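Segregation and condensation protein B (Mycobacterium tuberculosis, PDB 2Z99) takes part in chromosome partition during cell division, probably as a winged-helix partner of ScpA and SMC in the condensin-like complex. Local coordinates at the interface of chains A and B. Sequence-based numbering; all coordinates share one arbitrary frame. Chains: chain A/B, Putative uncharacterized protein.

The interface of chains A and B. Residues chain A 62, 81-82, 85; chain B 11, 15, 18-19.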
loop_
_atom_site.group_PDB
_atom_site.type_symbol
_atom_site.label_atom_id
_atom_site.label_comp_id
_atom_site.label_asym_id
_atom_site.label_seq_id
_atom_site.Cartn_x
_atom_site.Cartn_y
_atom_site.Cartn_z
ATOM N N ASP A 62 -14.924 -16.061 3.126
ATOM C CA ASP A 62 -14.520 -15.321 4.307
ATOM C C ASP A 62 -13.040 -15.000 4.227
ATOM O O ASP A 62 -12.292 -15.201 5.188
ATOM C CB ASP A 62 -14.815 -16.141 5.561
ATOM C CG ASP A 62 -15.028 -15.271 6.773
ATOM O OD1 ASP A 62 -15.155 -14.044 6.593
ATOM O OD2 ASP A 62 -15.092 -15.797 7.902
ATOM N N ARG A 81 -13.356 -8.925 11.120
ATOM C CA ARG A 81 -12.908 -9.851 12.150
ATOM C C ARG A 81 -11.400 -10.008 12.293
ATOM O O ARG A 81 -10.929 -10.470 13.319
ATOM C CB ARG A 81 -13.548 -11.239 11.941
ATOM C CG ARG A 81 -13.362 -11.831 10.536
ATOM C CD ARG A 81 -14.000 -13.228 10.383
ATOM N NE ARG A 81 -13.282 -14.222 11.168
ATOM C CZ ARG A 81 -12.765 -15.341 10.676
ATOM N NH1 ARG A 81 -12.895 -15.633 9.391
ATOM N NH2 ARG A 81 -12.062 -16.139 11.464
ATOM N N PHE A 82 -10.633 -9.623 11.285
ATOM C CA PHE A 82 -9.194 -9.795 11.378
ATOM C C PHE A 82 -8.416 -8.584 11.900
ATOM O O PHE A 82 -7.181 -8.591 11.907
ATOM C CB PHE A 82 -8.651 -10.228 10.012
ATOM C CG PHE A 82 -9.260 -11.505 9.500
ATOM C CD1 PHE A 82 -9.003 -12.715 10.133
ATOM C CD2 PHE A 82 -10.117 -11.493 8.401
ATOM C CE1 PHE A 82 -9.592 -13.891 9.684
ATOM C CE2 PHE A 82 -10.711 -12.662 7.940
ATOM C CZ PHE A 82 -10.448 -13.869 8.583
ATOM N N TYR A 85 -5.513 -9.090 14.504
ATOM C CA TYR A 85 -4.244 -9.563 13.966
ATOM C C TYR A 85 -3.495 -8.420 13.293
ATOM O O TYR A 85 -2.267 -8.342 13.366
ATOM C CB TYR A 85 -4.468 -10.684 12.958
ATOM C CG TYR A 85 -5.075 -11.918 13.566
ATOM C CD1 TYR A 85 -6.462 -12.101 13.602
ATOM C CD2 TYR A 85 -4.264 -12.894 14.141
ATOM C CE1 TYR A 85 -7.020 -13.233 14.204
ATOM C CE2 TYR A 85 -4.807 -14.015 14.741
ATOM C CZ TYR A 85 -6.180 -14.184 14.772
ATOM O OH TYR A 85 -6.697 -15.303 15.381
ATOM N N LEU B 11 -5.992 -21.812 15.015
ATOM C CA LEU B 11 -6.520 -21.616 13.673
ATOM C C LEU B 11 -6.242 -22.813 12.769
ATOM O O LEU B 11 -5.094 -23.228 12.624
ATOM C CB LEU B 11 -5.866 -20.386 13.036
ATOM C CG LEU B 11 -5.460 -19.210 13.922
ATOM C CD1 LEU B 11 -4.514 -18.301 13.157
ATOM C CD2 LEU B 11 -6.682 -18.456 14.379
ATOM N N GLU B 15 -8.247 -21.057 8.389
ATOM C CA GLU B 15 -8.240 -19.805 9.139
ATOM C C GLU B 15 -6.894 -19.109 9.016
ATOM O O GLU B 15 -6.828 -17.917 8.771
ATOM C CB GLU B 15 -8.558 -20.044 10.613
ATOM C CG GLU B 15 -10.005 -19.830 10.938
ATOM C CD GLU B 15 -10.475 -18.437 10.574
ATOM O OE1 GLU B 15 -9.988 -17.468 11.194
ATOM O OE2 GLU B 15 -11.326 -18.310 9.661
ATOM N N ARG B 18 -6.572 -17.230 5.968
ATOM C CA ARG B 18 -7.322 -15.982 5.992
ATOM C C ARG B 18 -6.530 -14.893 6.691
ATOM O O ARG B 18 -6.270 -13.839 6.112
ATOM C CB ARG B 18 -8.652 -16.185 6.705
ATOM C CG ARG B 18 -9.520 -17.229 6.046
ATOM C CD ARG B 18 -10.848 -17.343 6.745
ATOM N NE ARG B 18 -11.744 -18.195 5.984
ATOM C CZ ARG B 18 -12.125 -19.410 6.363
ATOM N NH1 ARG B 18 -11.696 -19.928 7.509
ATOM N NH2 ARG B 18 -12.933 -20.108 5.582
ATOM N N VAL B 19 -6.152 -15.141 7.940
ATOM C CA VAL B 19 -5.381 -14.174 8.694
ATOM C C VAL B 19 -4.176 -13.706 7.866
ATOM O O VAL B 19 -3.940 -12.504 7.739
ATOM C CB VAL B 19 -4.887 -14.782 10.024
ATOM C CG1 VAL B 19 -4.112 -13.745 10.805
ATOM C CG2 VAL B 19 -6.067 -15.270 10.850
#
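B:Val19 sends CG1 over one face of the A:Tyr85 ring, 3.8 Å from the centroid and displaced toward the CG–CD2 rim, a CH-pi contact between side chains that cross at about a right angle. CG1 of B:Val19 lies anti to the backbone N (chi1 -179°), turning B:Val19 CG2 toward the A:Phe82 ring, 4.0 Å from its CD1. The same phenylalanine, A:Phe82, directs CZ at the first methylene of B:Arg18, 3.5 Å from CB. At the far end of A:Tyr85, its hydroxyl OH meets methyl CD2 of B:Leu11 at 3.3 Å.

Outward of this apolar core, the A:Arg81 guanidinium grips the B:Glu15 carboxylate end-on in a salt bridge with two hydrogen bonds. A:Arg81 NH1 donates to the syn lone pair of B:Glu15 OE2 at 3.1 Å, the oxygen practically in the guanidinium plane. The NH2 bond to OE1 is bent (126° at H) and tilted, meeting the carboxylate from above its plane. A:Phe82 CZ sits over one guanidinium face, offset toward its rim, and A:Asp62 OD2 forms a steadying salt bridge to A:Arg81 NH1 at 2.7 Å. Within chain B, B:Arg18 NH1 hydrogen-bonds to B:Glu15 OE2 at 2.7 Å, on the anti side and 23° out of the carboxylate plane; two arginines from different subunits thus share one oxygen and probably stabilise its negative charge.

The patch joins helix 13-26 of one subunit to the 3-10 helix 80-82 and helix 83-94 of the other, with loop residues B:Leu11 and A:Asp62 at its margins. Repeated by the two-fold axis, it helps hold together the ScpB dimer of the crystal, plausibly the functional form.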